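Local coordinates for prolyl endopeptidase (Myxococcus xanthus, PDB 2BKL), which probably cleaves oligopeptides after proline, and more slowly after alanine, as a serine peptidase that joins a beta-propeller to an alpha/beta-hydrolase domain, at residues H278-R283 with G370-D375; A512-V517 with T544-L549; R644-A649 with V657-E662. All coordinates share one frame; numbering follows the deposited sequence.

Contact 1: residues H278-R283 with G370-D375; sequences HAWKDR and GLEDLD
W280 lays one face of its indole against the side chain of E372: CB of E372 sits 3.3 Å from the centroid of the W280 six-membered ring, 5° off the ring normal, a CH-pi contact. CG of E372 continues over the same ring, 3.6 Å from CE3 of W280. D373 adds a looser touch, its CB 4.1 Å from CH2 of W280. With CG of W280 anti to the backbone N (chi1 -179°), the indole reaches across to 370-375, while CG of K281 lies over its opposite face. Both partners belong to the beta-propeller: W280 ends the first, edge strand of one four-stranded blade and opens a type I' turn to R283, and E372 lies in a type I turn between strands 364-365 and 376-383 of another blade. A water joins the segments, donating to O of A279 at 2.6 Å and to OE2 of E372 at 2.8 Å. Were W280 an alanine, CB and CG of E372 would probably lose their aromatic cover and a gap would open between the two segments. R236, outside both segments, forms salt bridges with OE1 of E372 and OD1 of D373, and I327 of strand 321-328 touches both W280 and E372.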
loop_
_atom_site.group_PDB
_atom_site.type_symbol
_atom_site.label_atom_id
_atom_site.label_comp_id
_atom_site.label_asym_id
_atom_site.label_seq_id
_atom_site.Cartn_x
_atom_site.Cartn_y
_atom_site.Cartn_z
ATOM N N HIS A 278 0.047 -1.799 -22.487
ATOM C CA HIS A 278 -1.008 -0.864 -22.874
ATOM C C HIS A 278 -1.120 -0.867 -24.382
ATOM O O HIS A 278 -0.118 -0.827 -25.063
ATOM C CB HIS A 278 -0.679 0.523 -22.327
ATOM C CG HIS A 278 -0.709 0.573 -20.831
ATOM N ND1 HIS A 278 -1.876 0.412 -20.110
ATOM C CD2 HIS A 278 0.285 0.698 -19.921
ATOM C CE1 HIS A 278 -1.598 0.447 -18.816
ATOM N NE2 HIS A 278 -0.295 0.631 -18.676
ATOM N N ALA A 279 -2.342 -0.972 -24.887
ATOM C CA ALA A 279 -2.603 -0.954 -26.324
ATOM C C ALA A 279 -3.229 0.361 -26.765
ATOM O O ALA A 279 -4.145 0.858 -26.131
ATOM C CB ALA A 279 -3.509 -2.076 -26.696
ATOM N N TRP A 280 -2.727 0.898 -27.856
ATOM C CA TRP A 280 -3.279 2.119 -28.439
ATOM C C TRP A 280 -3.044 2.060 -29.933
ATOM O O TRP A 280 -1.952 1.802 -30.382
ATOM C CB TRP A 280 -2.607 3.362 -27.806
ATOM C CG TRP A 280 -3.143 4.656 -28.345
ATOM C CD1 TRP A 280 -2.464 5.581 -29.056
ATOM C CD2 TRP A 280 -4.494 5.143 -28.233
ATOM N NE1 TRP A 280 -3.295 6.631 -29.385
ATOM C CE2 TRP A 280 -4.551 6.373 -28.912
ATOM C CE3 TRP A 280 -5.664 4.667 -27.624
ATOM C CZ2 TRP A 280 -5.724 7.116 -29.010
ATOM C CZ3 TRP A 280 -6.833 5.419 -27.732
ATOM C CH2 TRP A 280 -6.839 6.630 -28.392
ATOM N N LYS A 281 -4.097 2.329 -30.711
ATOM C CA LYS A 281 -4.038 2.333 -32.190
ATOM C C LYS A 281 -3.332 1.086 -32.736
ATOM O O LYS A 281 -2.486 1.161 -33.624
ATOM C CB LYS A 281 -3.450 3.660 -32.716
ATOM C CG LYS A 281 -4.376 4.828 -32.399
ATOM C CD LYS A 281 -4.019 6.115 -33.103
ATOM C CE LYS A 281 -5.070 7.207 -32.867
ATOM N NZ LYS A 281 -4.506 8.542 -33.242
ATOM N N ASP A 282 -3.763 -0.075 -32.243
ATOM C CA ASP A 282 -3.291 -1.394 -32.729
ATOM C C ASP A 282 -1.796 -1.630 -32.544
ATOM O O ASP A 282 -1.169 -2.421 -33.240
ATOM C CB ASP A 282 -3.676 -1.630 -34.190
ATOM C CG ASP A 282 -5.154 -1.546 -34.419
ATOM O OD1 ASP A 282 -5.936 -2.244 -33.745
ATOM O OD2 ASP A 282 -5.628 -0.797 -35.302
ATOM N N ARG A 283 -1.206 -0.933 -31.576
ATOM C CA ARG A 283 0.162 -1.256 -31.153
ATOM C C ARG A 283 0.143 -1.514 -29.655
ATOM O O ARG A 283 -0.629 -0.925 -28.935
ATOM C CB ARG A 283 1.114 -0.094 -31.431
ATOM C CG ARG A 283 1.015 0.496 -32.806
ATOM C CD ARG A 283 1.318 -0.447 -33.909
ATOM N NE ARG A 283 2.736 -0.775 -33.980
ATOM C CZ ARG A 283 3.272 -1.536 -34.915
ATOM N NH1 ARG A 283 2.513 -2.093 -35.844
ATOM N NH2 ARG A 283 4.574 -1.770 -34.904
ATOM N N GLY A 370 -4.492 10.873 -17.369
ATOM C CA GLY A 370 -5.441 11.366 -18.331
ATOM C C GLY A 370 -5.900 10.249 -19.221
ATOM O O GLY A 370 -6.135 9.133 -18.764
ATOM N N LEU A 371 -6.015 10.562 -20.496
ATOM C CA LEU A 371 -6.477 9.603 -21.476
ATOM C C LEU A 371 -5.656 9.734 -22.737
ATOM O O LEU A 371 -5.091 10.787 -23.031
ATOM C CB LEU A 371 -7.975 9.771 -21.813
ATOM C CG LEU A 371 -8.991 9.418 -20.735
ATOM C CD1 LEU A 371 -10.383 9.749 -21.200
ATOM C CD2 LEU A 371 -8.938 7.986 -20.340
ATOM N N GLU A 372 -5.661 8.674 -23.534
ATOM C CA GLU A 372 -4.842 8.616 -24.724
ATOM C C GLU A 372 -5.228 9.682 -25.768
ATOM O O GLU A 372 -4.399 10.092 -26.567
ATOM C CB GLU A 372 -4.946 7.231 -25.387
ATOM C CG GLU A 372 -4.516 6.098 -24.475
ATOM C CD GLU A 372 -5.651 5.467 -23.685
ATOM O OE1 GLU A 372 -6.644 6.181 -23.353
ATOM O OE2 GLU A 372 -5.589 4.256 -23.375
ATOM N N ASP A 373 -6.499 10.100 -25.728
ATOM C CA ASP A 373 -7.102 11.009 -26.706
ATOM C C ASP A 373 -7.525 12.330 -26.059
ATOM O O ASP A 373 -8.401 13.053 -26.603
ATOM C CB ASP A 373 -8.317 10.330 -27.370
ATOM C CG ASP A 373 -9.339 9.771 -26.375
ATOM O OD1 ASP A 373 -9.126 9.764 -25.159
ATOM O OD2 ASP A 373 -10.432 9.241 -26.728
ATOM N N LEU A 374 -6.892 12.669 -24.933
ATOM C CA LEU A 374 -7.116 13.957 -24.235
ATOM C C LEU A 374 -5.769 14.651 -24.135
ATOM O O LEU A 374 -4.799 14.048 -23.680
ATOM C CB LEU A 374 -7.674 13.724 -22.834
ATOM C CG LEU A 374 -9.022 14.280 -22.395
ATOM C CD1 LEU A 374 -10.025 14.465 -23.546
ATOM C CD2 LEU A 374 -9.594 13.401 -21.276
ATOM N N ASP A 375 -5.686 15.918 -24.516
ATOM C CA ASP A 375 -4.464 16.677 -24.376
ATOM C C ASP A 375 -4.186 17.135 -22.949
ATOM O O ASP A 375 -3.030 17.320 -22.586
ATOM C CB ASP A 375 -4.499 17.908 -25.278
ATOM C CG ASP A 375 -3.202 18.668 -25.248
ATOM O OD1 ASP A 375 -2.174 18.089 -25.675
ATOM O OD2 ASP A 375 -3.116 19.826 -24.792
HETATM O O HOH W 1 -6.063 1.907 -24.784
#

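Contact 2: residues A512-V517 with T544-L549; sequences AAEYLV and TQRPEL
E514 and R546 meet where helix 503-518 runs past the end of helix 534-545, R546 being the first residue to leave helical phi/psi before a 3-10 segment at 547-549. Both helices belong to the alpha/beta-hydrolase domain; the second follows S533, which lies in a probable nucleophile elbow, but this contact is at its far end. The E514 side chain, extended beyond CG, carries OE2 to the edge of the R546 guanidinium. NH2 of R546 donates to OE2 of E514 at 3.1 Å, with an N-H...O angle of 164°, in a salt bridge. The acceptor lies near the guanidinium plane, but the donor stands above the carboxylate plane, and the two flat groups are turned 70° apart. R546 folds at chi2 and chi3, which turns NE toward E548 of its own segment: NE of R546 donates to OE2 of E548 at 2.8 Å. One arginine thus links two carboxylates through different N-H groups, and its positive charge probably eases the repulsion between them. L549 directs its CB toward helix 503-518, and H510 of that helix is touched by both R546 and L549. A water donates to O of L549 at 2.9 Å and, weakly, to O of A513, giving the two backbones an indirect link. The hydrocarbon contact is loose, CG of E514 lying 4.1 Å from CD2 of L549. The other methyl of that leucine, CD1, lies 3.8 Å above the guanidinium plane of R546, over its centre.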
loop_
_atom_site.group_PDB
_atom_site.type_symbol
_atom_site.label_atom_id
_atom_site.label_comp_id
_atom_site.label_asym_id
_atom_site.label_seq_id
_atom_site.Cartn_x
_atom_site.Cartn_y
_atom_site.Cartn_z
ATOM N N ALA A 512 20.343 2.083 9.538
ATOM C CA ALA A 512 19.722 3.417 9.572
ATOM C C ALA A 512 19.663 3.917 11.013
ATOM O O ALA A 512 19.969 5.084 11.275
ATOM C CB ALA A 512 18.333 3.381 8.989
ATOM N N ALA A 513 19.277 3.038 11.935
ATOM C CA ALA A 513 19.214 3.408 13.333
ATOM C C ALA A 513 20.571 3.776 13.872
ATOM O O ALA A 513 20.714 4.744 14.618
ATOM C CB ALA A 513 18.614 2.276 14.156
ATOM N N GLU A 514 21.586 3.038 13.465
ATOM C CA GLU A 514 22.944 3.343 13.902
ATOM C C GLU A 514 23.406 4.680 13.294
ATOM O O GLU A 514 24.074 5.477 13.961
ATOM C CB GLU A 514 23.918 2.254 13.489
ATOM C CG GLU A 514 23.753 0.950 14.269
ATOM C CD GLU A 514 24.511 -0.229 13.635
ATOM O OE1 GLU A 514 24.651 -0.314 12.396
ATOM O OE2 GLU A 514 25.019 -1.063 14.402
ATOM N N TYR A 515 23.059 4.923 12.036
ATOM C CA TYR A 515 23.444 6.172 11.367
ATOM C C TYR A 515 22.860 7.398 12.084
ATOM O O TYR A 515 23.552 8.390 12.301
ATOM C CB TYR A 515 22.971 6.157 9.915
ATOM C CG TYR A 515 23.189 7.455 9.194
ATOM C CD1 TYR A 515 22.239 8.469 9.223
ATOM C CD2 TYR A 515 24.359 7.709 8.494
ATOM C CE1 TYR A 515 22.450 9.685 8.598
ATOM C CE2 TYR A 515 24.552 8.877 7.839
ATOM C CZ TYR A 515 23.595 9.876 7.863
ATOM O OH TYR A 515 23.809 11.091 7.248
ATOM N N LEU A 516 21.598 7.349 12.473
ATOM C CA LEU A 516 20.956 8.484 13.127
ATOM C C LEU A 516 21.636 8.834 14.442
ATOM O O LEU A 516 21.700 10.001 14.827
ATOM C CB LEU A 516 19.470 8.224 13.310
ATOM C CG LEU A 516 18.687 8.108 12.012
ATOM C CD1 LEU A 516 17.324 7.509 12.246
ATOM C CD2 LEU A 516 18.523 9.472 11.378
ATOM N N VAL A 517 22.169 7.831 15.126
ATOM C CA VAL A 517 22.932 8.068 16.356
ATOM C C VAL A 517 24.337 8.605 16.006
ATOM O O VAL A 517 24.805 9.587 16.628
ATOM C CB VAL A 517 22.991 6.778 17.178
ATOM C CG1 VAL A 517 23.855 6.987 18.420
ATOM C CG2 VAL A 517 21.604 6.382 17.590
ATOM N N THR A 544 13.566 -7.707 17.976
ATOM C CA THR A 544 14.005 -9.001 18.498
ATOM C C THR A 544 15.482 -9.263 18.235
ATOM O O THR A 544 16.139 -9.965 19.014
ATOM C CB THR A 544 13.141 -10.176 17.970
ATOM O OG1 THR A 544 13.019 -10.137 16.552
ATOM C CG2 THR A 544 11.696 -10.140 18.547
ATOM N N GLN A 545 16.014 -8.728 17.141
ATOM C CA GLN A 545 17.444 -8.896 16.802
ATOM C C GLN A 545 18.390 -7.980 17.552
ATOM O O GLN A 545 19.450 -8.416 18.015
ATOM C CB GLN A 545 17.651 -8.711 15.290
ATOM C CG GLN A 545 16.981 -9.810 14.490
ATOM C CD GLN A 545 17.228 -9.739 13.004
ATOM O OE1 GLN A 545 17.750 -8.750 12.479
ATOM N NE2 GLN A 545 16.836 -10.800 12.301
ATOM N N ARG A 546 18.030 -6.706 17.643
ATOM C CA ARG A 546 18.905 -5.683 18.191
ATOM C C ARG A 546 18.110 -4.730 19.057
ATOM O O ARG A 546 18.037 -3.528 18.781
ATOM C CB ARG A 546 19.604 -4.916 17.078
ATOM C CG ARG A 546 20.469 -5.777 16.190
ATOM C CD ARG A 546 21.794 -6.065 16.729
ATOM N NE ARG A 546 22.627 -4.886 16.997
ATOM C CZ ARG A 546 23.267 -4.115 16.106
ATOM N NH1 ARG A 546 23.205 -4.294 14.797
ATOM N NH2 ARG A 546 24.018 -3.119 16.566
ATOM N N PRO A 547 17.515 -5.236 20.128
ATOM C CA PRO A 547 16.666 -4.407 20.987
ATOM C C PRO A 547 17.401 -3.186 21.557
ATOM O O PRO A 547 16.762 -2.143 21.757
ATOM C CB PRO A 547 16.219 -5.388 22.089
ATOM C CG PRO A 547 17.264 -6.480 22.079
ATOM C CD PRO A 547 17.618 -6.626 20.631
ATOM N N GLU A 548 18.702 -3.305 21.770
ATOM C CA GLU A 548 19.499 -2.230 22.323
ATOM C C GLU A 548 19.607 -0.992 21.465
ATOM O O GLU A 548 19.993 0.054 21.960
ATOM C CB GLU A 548 20.892 -2.754 22.705
ATOM C CG GLU A 548 21.840 -3.002 21.549
ATOM C CD GLU A 548 21.615 -4.296 20.748
ATOM O OE1 GLU A 548 20.729 -5.127 21.066
ATOM O OE2 GLU A 548 22.412 -4.526 19.812
ATOM N N LEU A 549 19.260 -1.086 20.191
ATOM C CA LEU A 549 19.322 0.093 19.304
ATOM C C LEU A 549 18.114 1.024 19.419
ATOM O O LEU A 549 18.165 2.132 18.897
ATOM C CB LEU A 549 19.449 -0.333 17.841
ATOM C CG LEU A 549 20.675 -1.093 17.393
ATOM C CD1 LEU A 549 20.612 -1.431 15.907
ATOM C CD2 LEU A 549 21.934 -0.303 17.680
HETATM O O HOH W 2 20.445 3.168 17.441
#

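Contact 3: residues R644-A649 with V657-E662; sequences RIEANA and VAKAIE
R644 and E646 both carry CG anti to the backbone N (chi1 -175° and -178°), and from alternate positions, two residues apart, on the same side of the strand they reach toward helix 657-674. The arginine stays extended from CG to NE, whereas the glutamate bends at chi2 (85°), which brings its carboxylate back to the guanidinium. NH1 of R644 donates to OE1 of E646 at 2.8 Å in a salt bridge; the oxygen lies near the guanidinium plane, while the donor stands above the plane of the carboxylate. Across the contact the direct touches are few. OE2 of E646 rests against the aliphatic start of K659, 3.4 Å from CB of K659, and bends in the lysine at chi2 and chi4 carry its amino group off from the carboxylate. NH2 of R644 approaches O of E662 obliquely at 3.7 Å. A water does most of the joining: it accepts from NH2 of R644 at 2.9 Å, donates to OE2 of E646 at 2.8 Å and donates to O of K659 at 2.8 Å. It thereby ties both side chains of the strand to a backbone carbonyl of the helix. NE of R644 has a further mate in D666, one helical turn beyond E662, which gives the guanidinium a second carboxylate and is likely to fix its rotation. Strand 641-646 is an edge strand of the mixed eight-stranded sheet and pairs parallel with 607-613. The segment's continuation leads to H651, which lines the pocket of the bound Z-Ala-Pro ligand and is probably the histidine of the catalytic triad. A last strand, a histidine-bearing loop and a C-terminal helix packed back on the sheet are the closing elements of an alpha/beta-hydrolase fold.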
loop_
_atom_site.group_PDB
_atom_site.type_symbol
_atom_site.label_atom_id
_atom_site.label_comp_id
_atom_site.label_asym_id
_atom_site.label_seq_id
_atom_site.Cartn_x
_atom_site.Cartn_y
_atom_site.Cartn_z
ATOM N N ARG A 644 -3.446 -2.318 21.141
ATOM C CA ARG A 644 -4.559 -1.434 20.848
ATOM C C ARG A 644 -5.337 -1.958 19.639
ATOM O O ARG A 644 -4.746 -2.104 18.567
ATOM C CB ARG A 644 -3.997 -0.075 20.542
ATOM C CG ARG A 644 -5.027 1.032 20.323
ATOM C CD ARG A 644 -4.406 2.252 19.673
ATOM N NE ARG A 644 -5.284 3.396 19.595
ATOM C CZ ARG A 644 -6.196 3.606 18.650
ATOM N NH1 ARG A 644 -6.406 2.756 17.671
ATOM N NH2 ARG A 644 -6.923 4.707 18.713
ATOM N N ILE A 645 -6.628 -2.231 19.780
ATOM C CA ILE A 645 -7.401 -2.799 18.700
ATOM C C ILE A 645 -8.384 -1.766 18.185
ATOM O O ILE A 645 -9.295 -1.347 18.906
ATOM C CB ILE A 645 -8.116 -4.087 19.149
ATOM C CG1 ILE A 645 -7.115 -5.104 19.761
ATOM C CG2 ILE A 645 -8.916 -4.698 17.979
ATOM C CD1 ILE A 645 -7.804 -6.349 20.398
ATOM N N GLU A 646 -8.206 -1.335 16.949
ATOM C CA GLU A 646 -9.108 -0.354 16.370
ATOM C C GLU A 646 -10.408 -1.028 15.977
ATOM O O GLU A 646 -10.390 -2.075 15.337
ATOM C CB GLU A 646 -8.445 0.259 15.143
ATOM C CG GLU A 646 -9.224 1.355 14.427
ATOM C CD GLU A 646 -9.038 2.736 15.017
ATOM O OE1 GLU A 646 -7.882 3.126 15.298
ATOM O OE2 GLU A 646 -10.055 3.471 15.106
ATOM N N ALA A 647 -11.525 -0.406 16.346
ATOM C CA ALA A 647 -12.827 -0.949 16.048
ATOM C C ALA A 647 -13.268 -0.627 14.618
ATOM O O ALA A 647 -12.910 0.409 14.074
ATOM C CB ALA A 647 -13.849 -0.424 17.039
ATOM N N ASN A 648 -14.021 -1.542 14.034
ATOM C CA ASN A 648 -14.590 -1.399 12.701
ATOM C C ASN A 648 -13.561 -0.997 11.679
ATOM O O ASN A 648 -13.751 -0.067 10.917
ATOM C CB ASN A 648 -15.755 -0.420 12.753
ATOM C CG ASN A 648 -16.810 -0.867 13.739
ATOM O OD1 ASN A 648 -17.367 -1.946 13.606
ATOM N ND2 ASN A 648 -17.026 -0.078 14.752
ATOM N N ALA A 649 -12.463 -1.733 11.670
ATOM C CA ALA A 649 -11.311 -1.348 10.896
ATOM C C ALA A 649 -10.750 -2.509 10.097
ATOM O O ALA A 649 -10.520 -3.592 10.628
ATOM C CB ALA A 649 -10.237 -0.788 11.811
ATOM N N VAL A 657 -12.168 10.077 9.842
ATOM C CA VAL A 657 -11.182 11.050 10.278
ATOM C C VAL A 657 -11.099 11.122 11.792
ATOM O O VAL A 657 -9.994 11.189 12.364
ATOM C CB VAL A 657 -11.448 12.454 9.707
ATOM C CG1 VAL A 657 -10.414 13.456 10.247
ATOM C CG2 VAL A 657 -11.356 12.431 8.203
ATOM N N ALA A 658 -12.241 11.141 12.462
ATOM C CA ALA A 658 -12.210 11.183 13.932
ATOM C C ALA A 658 -11.408 10.052 14.557
ATOM O O ALA A 658 -10.741 10.255 15.593
ATOM C CB ALA A 658 -13.642 11.183 14.504
ATOM N N LYS A 659 -11.495 8.857 13.983
ATOM C CA LYS A 659 -10.731 7.716 14.491
ATOM C C LYS A 659 -9.248 7.823 14.166
ATOM O O LYS A 659 -8.389 7.419 14.963
ATOM C CB LYS A 659 -11.322 6.406 13.974
ATOM C CG LYS A 659 -12.745 6.110 14.518
ATOM C CD LYS A 659 -12.910 6.229 16.037
ATOM C CE LYS A 659 -14.309 5.820 16.472
ATOM N NZ LYS A 659 -15.384 6.676 15.869
ATOM N N ALA A 660 -8.907 8.406 13.036
ATOM C CA ALA A 660 -7.508 8.693 12.705
ATOM C C ALA A 660 -6.906 9.672 13.703
ATOM O O ALA A 660 -5.757 9.505 14.104
ATOM C CB ALA A 660 -7.406 9.213 11.274
ATOM N N ILE A 661 -7.680 10.678 14.115
ATOM C CA ILE A 661 -7.223 11.629 15.129
ATOM C C ILE A 661 -6.914 10.855 16.394
ATOM O O ILE A 661 -5.839 11.034 16.973
ATOM C CB ILE A 661 -8.260 12.743 15.381
ATOM C CG1 ILE A 661 -8.362 13.640 14.164
ATOM C CG2 ILE A 661 -7.858 13.577 16.601
ATOM C CD1 ILE A 661 -9.586 14.557 14.122
ATOM N N GLU A 662 -7.855 10.007 16.845
ATOM C CA GLU A 662 -7.643 9.234 18.077
ATOM C C GLU A 662 -6.405 8.343 17.985
ATOM O O GLU A 662 -5.656 8.209 18.953
ATOM C CB GLU A 662 -8.885 8.411 18.422
ATOM C CG GLU A 662 -10.038 9.243 18.948
ATOM C CD GLU A 662 -11.226 8.385 19.333
ATOM O OE1 GLU A 662 -11.075 7.556 20.254
ATOM O OE2 GLU A 662 -12.311 8.520 18.736
HETATM O O HOH W 3 -9.042 5.382 16.830
#

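In the fold
Contact 1 belongs to the beta-propeller, whereas contacts 2 and 3 lie in the alpha/beta-hydrolase domain, across the chain's centre; about 49 Å separate the centres of contacts 1 and 2, about 42 Å those of contacts 1 and 3. Contacts 1 and 2 are at the surface, contact 3 partly buried. None shares a helix or strand with another; contact 2 lies beside the mixed sheet to which contact 3 contributes an edge strand, their nearest atoms about 17 Å apart. Chemistry follows place: an aromatic face joins two blades in contact 1, a salt bridge joins a helix to the residue just past another helix's end in contact 2, and in contact 3 the bridge stays within the strand and water reaches the helix.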